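Local coordinates for protein 3-methyladenine dna-glycosylase (Archaeoglobus fulgidus, PDB 2JHN) that is a helix-hairpin-helix (HhH-GPD) superfamily DNA repair protein whose mainly helical body is joined to a TATA-box-binding-protein-like domain, at residues M116-F119 with E120-K124; Q129-F133 with V134-K138; L225-S228 with I229-K233. The protein carries 1 engineered substitution. All coordinates share one frame; numbering follows the deposited sequence. Where two conformers were deposited one is given.

In the fold
From the N terminus, the three contacts follow in series; none nests in or crosses another. Each closes a local turn at a helix end. Interaction 1 caps the start of helix 118-127, and its Glu-120 reaches Arg-37 on strand 34-41, tying the helix to the N-terminal sheet. Interaction 2 starts helix 133-147 after the intervening loop; a weak ion pair from Lys-124 to Glu-137 links it with interaction 1. Interaction 3, much later in sequence, ends helix 220-229. It packs against interaction 1, with Gly-121 CA 3.7 Å from Ala-230 CB, whereas the nearest atoms of interactions 2 and 3 stay about 6 Å apart.

Interaction 1. Residues M116-F119 with E120-K124; sequences MSVF and EGIAK
Ser-117 and Glu-120 meet at the N-cap of helix 118-127, in a buried region where this helix meets the N-terminal sheet. Among the polar contacts, the capping bond comes first: Ser-117 OG accepts from Glu-120 N at 3.1 Å. OG lies between its own backbone N and carbonyl carbon (chi1 71°), which swings it over the first turn and onto this N-H. The glutamate returns a bond to the loop, but not to the cap residue itself, as a capping box would require. Its chain, extended beyond CG, runs back alongside the turn, so that OE1 takes Met-116 N at 2.9 Å. That N-H is almost in line with the oxygen, yet comes from above the carboxylate plane, 58° out of it. A water bridges the two side chains, donating to Glu-120 OE1 at 2.7 Å and hydrogen-bonding to Ser-117 OG. OE1 also forms a salt bridge with Arg-37 of strand 34-41. With three partners on one oxygen, the carboxylate is well fixed, and the arginine would be expected to stabilise its negative charge.

The backbone bonds are those of a regular helix: Gly-121 N to Ser-117 O, Ile-122 N to Val-118 O and Ala-123 N to Phe-119 O, the last 3.0 Å long.

The apolar contacts lie beyond the cap. Phe-119 packs on Ile-191 and Ala-192 of helix 182-192, and Ile-122 shares Ile-191 with it. Within the turn, Val-118 and Ile-122 run side by side and point the same way, one helical turn apart. Their branch ends touch, with Val-118 CG1 3.7 Å from Ile-122 CD1.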
loop_
_atom_site.group_PDB
_atom_site.type_symbol
_atom_site.label_atom_id
_atom_site.label_comp_id
_atom_site.label_asym_id
_atom_site.label_seq_id
_atom_site.Cartn_x
_atom_site.Cartn_y
_atom_site.Cartn_z
ATOM N N MET A 116 5.817 0.998 -3.842
ATOM C CA MET A 116 6.213 1.284 -5.224
ATOM C C MET A 116 7.234 0.275 -5.786
ATOM O O MET A 116 7.838 0.504 -6.846
ATOM C CB MET A 116 6.721 2.722 -5.356
ATOM C CG MET A 116 5.737 3.775 -4.822
ATOM S SD MET A 116 5.606 5.239 -5.884
ATOM C CE MET A 116 5.087 4.430 -7.395
ATOM N N SER A 117 7.425 -0.827 -5.059
ATOM C CA SER A 117 8.166 -1.995 -5.563
ATOM C C SER A 117 7.741 -3.215 -4.755
ATOM O O SER A 117 7.285 -3.082 -3.610
ATOM C CB SER A 117 9.703 -1.824 -5.451
ATOM O OG SER A 117 10.177 -1.870 -4.094
ATOM N N VAL A 118 7.941 -4.403 -5.338
ATOM C CA VAL A 118 7.662 -5.660 -4.634
ATOM C C VAL A 118 8.507 -5.776 -3.362
ATOM O O VAL A 118 8.014 -6.184 -2.295
ATOM C CB VAL A 118 7.939 -6.875 -5.567
ATOM C CG1 VAL A 118 7.864 -8.220 -4.787
ATOM C CG2 VAL A 118 6.958 -6.854 -6.731
ATOM N N PHE A 119 9.801 -5.474 -3.490
ATOM C CA PHE A 119 10.682 -5.468 -2.335
ATOM C C PHE A 119 10.153 -4.611 -1.180
ATOM O O PHE A 119 10.084 -5.078 -0.047
ATOM C CB PHE A 119 12.118 -5.006 -2.673
ATOM C CG PHE A 119 13.023 -5.050 -1.491
ATOM C CD1 PHE A 119 13.266 -6.265 -0.842
ATOM C CD2 PHE A 119 13.622 -3.897 -1.008
ATOM C CE1 PHE A 119 14.098 -6.338 0.255
ATOM C CE2 PHE A 119 14.494 -3.953 0.133
ATOM C CZ PHE A 119 14.726 -5.163 0.751
ATOM N N GLU A 120 9.745 -3.378 -1.477
ATOM C CA GLU A 120 9.192 -2.505 -0.441
ATOM C C GLU A 120 7.941 -3.128 0.201
ATOM O O GLU A 120 7.790 -3.104 1.428
ATOM C CB GLU A 120 8.918 -1.113 -1.009
ATOM C CG GLU A 120 8.189 -0.166 -0.035
ATOM C CD GLU A 120 7.734 1.137 -0.684
ATOM O OE1 GLU A 120 7.961 1.345 -1.897
ATOM O OE2 GLU A 120 7.124 1.961 0.066
ATOM N N GLY A 121 7.044 -3.660 -0.629
ATOM C CA GLY A 121 5.807 -4.301 -0.134
ATOM C C GLY A 121 6.079 -5.477 0.790
ATOM O O GLY A 121 5.466 -5.584 1.856
ATOM N N ILE A 122 7.011 -6.360 0.404
ATOM C CA ILE A 122 7.363 -7.485 1.284
ATOM C C ILE A 122 7.993 -7.021 2.609
ATOM O O ILE A 122 7.573 -7.464 3.684
ATOM C CB ILE A 122 8.273 -8.564 0.587
ATOM C CG1 ILE A 122 7.566 -9.152 -0.644
ATOM C CG2 ILE A 122 8.637 -9.688 1.608
ATOM C CD1 ILE A 122 8.502 -9.969 -1.563
ATOM N N ALA A 123 8.980 -6.125 2.518
ATOM C CA ALA A 123 9.676 -5.619 3.693
ATOM C C ALA A 123 8.668 -5.002 4.669
ATOM O O ALA A 123 8.656 -5.327 5.875
ATOM C CB ALA A 123 10.760 -4.594 3.282
ATOM N N LYS A 124 7.783 -4.148 4.165
ATOM C CA LYS A 124 6.814 -3.506 5.055
ATOM C C LYS A 124 5.817 -4.513 5.667
ATOM O O LYS A 124 5.443 -4.390 6.849
ATOM C CB LYS A 124 6.112 -2.309 4.361
ATOM C CG LYS A 124 7.056 -1.137 4.058
ATOM C CD LYS A 124 6.344 0.054 3.424
ATOM C CE LYS A 124 6.445 1.282 4.328
ATOM N NZ LYS A 124 5.580 2.478 3.943
HETATM O O HOH W 1 10.128 0.926 -3.475
#

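Interaction 2. Residues Q129-F133 with V134-K138; sequences QQISF and VVAEK
Phe-133 and Glu-137 are brought together by two torsions: the phenylalanine CG lies anti to the backbone N (chi1 -170°), and the glutamate chain folds at chi2 (-76°). The fold lays the glutamate over one ring face. Glu-137 CG makes a CH-pi contact 3.8 Å from the centroid of the Phe-133 ring, displaced toward the rim. The carboxylate stacks on the same ring, the two planes only 13° apart, and Glu-137 CD comes within 3.6 Å of Phe-133 CZ. At the far end, Glu-137 OE1 has a weak, long ion pair with Lys-124, while the phenylalanine also packs on Val-20 and Met-114.

Before the helix, Ser-132 OG accepts from Val-135 N at 3.2 Å, satisfying an N-H of the first turn. Ile-131, one residue earlier, reaches across the turn with its terminal methyl. Ile-131 CD1 sits 3.7 Å from Ala-136 CA and also touches Val-135 CG1.

Contact between the residue before the N-cap and the fourth residue after it is the hydrophobic staple; here it joins a serine N-cap to start helix 133-147 of the HhH-GPD region.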
loop_
_atom_site.group_PDB
_atom_site.type_symbol
_atom_site.label_atom_id
_atom_site.label_comp_id
_atom_site.label_asym_id
_atom_site.label_seq_id
_atom_site.Cartn_x
_atom_site.Cartn_y
_atom_site.Cartn_z
ATOM N N GLN A 129 4.395 -7.427 11.156
ATOM C CA GLN A 129 4.080 -8.663 11.897
ATOM C C GLN A 129 3.994 -8.409 13.420
ATOM O O GLN A 129 4.929 -7.880 14.024
ATOM C CB GLN A 129 5.073 -9.799 11.553
ATOM C CG GLN A 129 5.001 -10.238 10.066
ATOM C CD GLN A 129 5.966 -11.358 9.656
ATOM O OE1 GLN A 129 7.005 -11.593 10.286
ATOM N NE2 GLN A 129 5.618 -12.056 8.584
ATOM N N GLN A 130 2.839 -8.742 13.999
ATOM C CA GLN A 130 2.585 -8.687 15.467
ATOM C C GLN A 130 2.555 -7.277 16.082
ATOM O O GLN A 130 2.576 -7.137 17.306
ATOM C CB GLN A 130 3.568 -9.584 16.258
ATOM C CG GLN A 130 3.394 -11.086 16.055
ATOM C CD GLN A 130 4.204 -11.602 14.883
ATOM O OE1 GLN A 130 5.412 -11.337 14.782
ATOM N NE2 GLN A 130 3.550 -12.330 13.982
ATOM N N ILE A 131 2.521 -6.234 15.250
ATOM C CA ILE A 131 2.483 -4.848 15.765
ATOM C C ILE A 131 1.412 -4.035 15.058
ATOM O O ILE A 131 0.832 -4.501 14.072
ATOM C CB ILE A 131 3.871 -4.125 15.700
ATOM C CG1 ILE A 131 4.404 -4.057 14.254
ATOM C CG2 ILE A 131 4.877 -4.797 16.640
ATOM C CD1 ILE A 131 5.644 -3.142 14.067
ATOM N N SER A 132 1.128 -2.838 15.576
ATOM C CA SER A 132 0.150 -1.950 14.949
ATOM C C SER A 132 0.750 -1.345 13.694
ATOM O O SER A 132 1.980 -1.260 13.569
ATOM C CB SER A 132 -0.304 -0.835 15.902
ATOM O OG SER A 132 0.733 0.106 16.163
ATOM N N PHE A 133 -0.121 -0.922 12.778
ATOM C CA PHE A 133 0.305 -0.236 11.560
ATOM C C PHE A 133 1.062 1.078 11.849
ATOM O O PHE A 133 2.091 1.343 11.234
ATOM C CB PHE A 133 -0.893 -0.020 10.609
ATOM C CG PHE A 133 -0.504 0.466 9.238
ATOM C CD1 PHE A 133 0.305 -0.310 8.400
ATOM C CD2 PHE A 133 -0.951 1.705 8.774
ATOM C CE1 PHE A 133 0.654 0.146 7.125
ATOM C CE2 PHE A 133 -0.592 2.170 7.501
ATOM C CZ PHE A 133 0.207 1.392 6.682
ATOM N N VAL A 134 0.568 1.887 12.783
ATOM C CA VAL A 134 1.260 3.127 13.176
ATOM C C VAL A 134 2.706 2.874 13.657
ATOM O O VAL A 134 3.626 3.591 13.248
ATOM C CB VAL A 134 0.480 3.940 14.261
ATOM C CG1 VAL A 134 1.366 5.045 14.862
ATOM C CG2 VAL A 134 -0.780 4.554 13.678
ATOM N N VAL A 135 2.899 1.883 14.531
ATOM C CA VAL A 135 4.265 1.498 14.992
ATOM C C VAL A 135 5.136 1.006 13.806
ATOM O O VAL A 135 6.332 1.328 13.713
ATOM C CB VAL A 135 4.223 0.433 16.154
ATOM C CG1 VAL A 135 5.592 -0.197 16.402
ATOM C CG2 VAL A 135 3.686 1.052 17.459
ATOM N N ALA A 136 4.522 0.246 12.898
ATOM C CA ALA A 136 5.199 -0.268 11.700
ATOM C C ALA A 136 5.693 0.866 10.810
ATOM O O ALA A 136 6.808 0.822 10.311
ATOM C CB ALA A 136 4.273 -1.192 10.905
ATOM N N GLU A 137 4.848 1.873 10.611
ATOM C CA GLU A 137 5.190 3.027 9.785
ATOM C C GLU A 137 6.331 3.884 10.374
ATOM O O GLU A 137 7.161 4.425 9.639
ATOM C CB GLU A 137 3.939 3.859 9.520
ATOM C CG GLU A 137 2.910 3.126 8.634
ATOM C CD GLU A 137 3.317 3.100 7.163
ATOM O OE1 GLU A 137 4.076 2.181 6.766
ATOM O OE2 GLU A 137 2.869 4.001 6.405
ATOM N N LYS A 138 6.364 4.009 11.703
ATOM C CA LYS A 138 7.488 4.693 12.358
ATOM C C LYS A 138 8.788 3.929 12.148
ATOM O O LYS A 138 9.835 4.541 11.931
ATOM C CB LYS A 138 7.220 4.894 13.858
ATOM C CG LYS A 138 6.160 5.932 14.116
ATOM C CD LYS A 138 5.954 6.151 15.604
ATOM C CE LYS A 138 4.764 7.066 15.814
ATOM N NZ LYS A 138 4.785 7.652 17.185
#

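Interaction 3. Residues L225-S228 with I229-K233; sequences LVLS and IALGK. Engineered in segment 229-233: Ile-229 (natural residue Met).
Leu-225 and Ile-229, an engineered residue (methionine in the natural sequence), pack one turn apart near the C-terminal end of helix 220-229, their side chains crossing at a slant. Ile-229 CD1 approaches the branch point of its partner, Leu-225 CG, at 3.8 Å. With its CG1 placed between the backbone N and the carbonyl carbon (chi1 81°), the isoleucine also leans over the turn, bringing CG1 to 3.2 Å from Leu-225 O. It also packs on Met-114 and on Phe-282 of helix 274-287.

Leu-231 makes two further angled contacts. Leu-231 CD1 meets Leu-227 CD2 at 3.8 Å, and Leu-231 CG faces Val-226 CG1 at 4.0 Å. Leu-231 and Val-226 also pack on helix 118-127, the former on Val-118 and the latter on Ile-122 and Ala-125. Lys-233 lies across Leu-227 with the aliphatic start of its chain, after which NZ leads off to Lys-201 O.

The backbone tightens and then reverses beneath these side chains. Val-226 O accepts twice, from Ala-230 N and from Leu-231 N at 3.0 Å, the second being a pi-type (i to i+5) bond in the carbonyl plane. Gly-232 is the first residue to depart from helical phi/psi, with positive phi (70°), and Lys-233 N turns back to Leu-227 O at 2.9 Å. This bond spans six residues, one more than in a Schellman motif, so that pattern is not met. Ser-228 CA adds a CH...O contact to Lys-233 O at 3.4 Å, and Ser-228 OG bonds back to Glu-224 O.

Chemically, then, main-chain donors and an arginine share the carbonyls: those of Leu-225, Val-226 and Leu-227 find N-H groups within the turn, while Ser-228 O takes Arg-275 NH1. The Val-226 and Leu-231 branches set this end against helix 118-127.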
loop_
_atom_site.group_PDB
_atom_site.type_symbol
_atom_site.label_atom_id
_atom_site.label_comp_id
_atom_site.label_asym_id
_atom_site.label_seq_id
_atom_site.Cartn_x
_atom_site.Cartn_y
_atom_site.Cartn_z
ATOM N N LEU A 225 -1.608 -10.638 2.442
ATOM C CA LEU A 225 -1.484 -9.163 2.513
ATOM C C LEU A 225 -0.563 -8.651 1.377
ATOM O O LEU A 225 -0.923 -7.732 0.638
ATOM C CB LEU A 225 -0.957 -8.733 3.887
ATOM C CG LEU A 225 -1.011 -7.267 4.277
ATOM C CD1 LEU A 225 -2.500 -6.852 4.348
ATOM C CD2 LEU A 225 -0.324 -7.134 5.662
ATOM N N VAL A 226 0.591 -9.287 1.199
ATOM C CA VAL A 226 1.510 -8.903 0.086
ATOM C C VAL A 226 0.804 -9.015 -1.253
ATOM O O VAL A 226 0.843 -8.081 -2.059
ATOM C CB VAL A 226 2.799 -9.737 0.096
ATOM C CG1 VAL A 226 3.581 -9.592 -1.251
ATOM C CG2 VAL A 226 3.680 -9.325 1.302
ATOM N N LEU A 227 0.154 -10.158 -1.491
ATOM C CA LEU A 227 -0.523 -10.411 -2.740
ATOM C C LEU A 227 -1.513 -9.280 -3.093
ATOM O O LEU A 227 -1.547 -8.813 -4.220
ATOM C CB LEU A 227 -1.251 -11.763 -2.697
ATOM C CG LEU A 227 -0.291 -12.931 -3.070
ATOM C CD1 LEU A 227 -0.821 -14.248 -2.558
ATOM C CD2 LEU A 227 -0.163 -12.985 -4.588
ATOM N N SER A 228 -2.275 -8.850 -2.113
ATOM C CA SER A 228 -3.313 -7.828 -2.350
ATOM C C SER A 228 -2.739 -6.405 -2.358
ATOM O O SER A 228 -2.979 -5.637 -3.310
ATOM C CB SER A 228 -4.424 -7.957 -1.308
ATOM O OG SER A 228 -3.922 -7.986 0.012
ATOM N N ILE A 229 -2.005 -6.053 -1.318
ATOM C CA ILE A 229 -1.573 -4.655 -1.141
ATOM C C ILE A 229 -0.301 -4.256 -1.888
ATOM O O ILE A 229 -0.096 -3.053 -2.129
ATOM C CB ILE A 229 -1.548 -4.178 0.365
ATOM C CG1 ILE A 229 -0.280 -4.634 1.097
ATOM C CG2 ILE A 229 -2.851 -4.593 1.106
ATOM C CD1 ILE A 229 -0.080 -4.006 2.534
ATOM N N ALA A 230 0.534 -5.234 -2.254
ATOM C CA ALA A 230 1.789 -4.992 -2.983
ATOM C C ALA A 230 1.766 -5.484 -4.436
ATOM O O ALA A 230 2.315 -4.812 -5.328
ATOM C CB ALA A 230 2.992 -5.594 -2.229
ATOM N N LEU A 231 1.121 -6.623 -4.676
ATOM C CA LEU A 231 1.122 -7.294 -5.963
ATOM C C LEU A 231 -0.100 -6.969 -6.810
ATOM O O LEU A 231 -0.129 -7.291 -7.996
ATOM C CB LEU A 231 1.283 -8.828 -5.797
ATOM C CG LEU A 231 2.586 -9.296 -5.152
ATOM C CD1 LEU A 231 2.860 -10.762 -5.397
ATOM C CD2 LEU A 231 3.778 -8.433 -5.636
ATOM N N GLY A 232 -1.100 -6.338 -6.206
ATOM C CA GLY A 232 -2.344 -5.990 -6.923
ATOM C C GLY A 232 -3.258 -7.163 -7.318
ATOM O O GLY A 232 -4.104 -7.024 -8.223
ATOM N N LYS A 233 -3.118 -8.299 -6.634
ATOM C CA LYS A 233 -3.937 -9.493 -6.915
ATOM C C LYS A 233 -5.169 -9.564 -6.044
ATOM O O LYS A 233 -5.162 -9.116 -4.889
ATOM C CB LYS A 233 -3.142 -10.791 -6.749
ATOM C CG LYS A 233 -1.813 -10.866 -7.518
ATOM C CD LYS A 233 -1.962 -10.759 -9.014
ATOM C CE LYS A 233 -0.659 -11.115 -9.695
ATOM N NZ LYS A 233 -0.658 -10.685 -11.101
#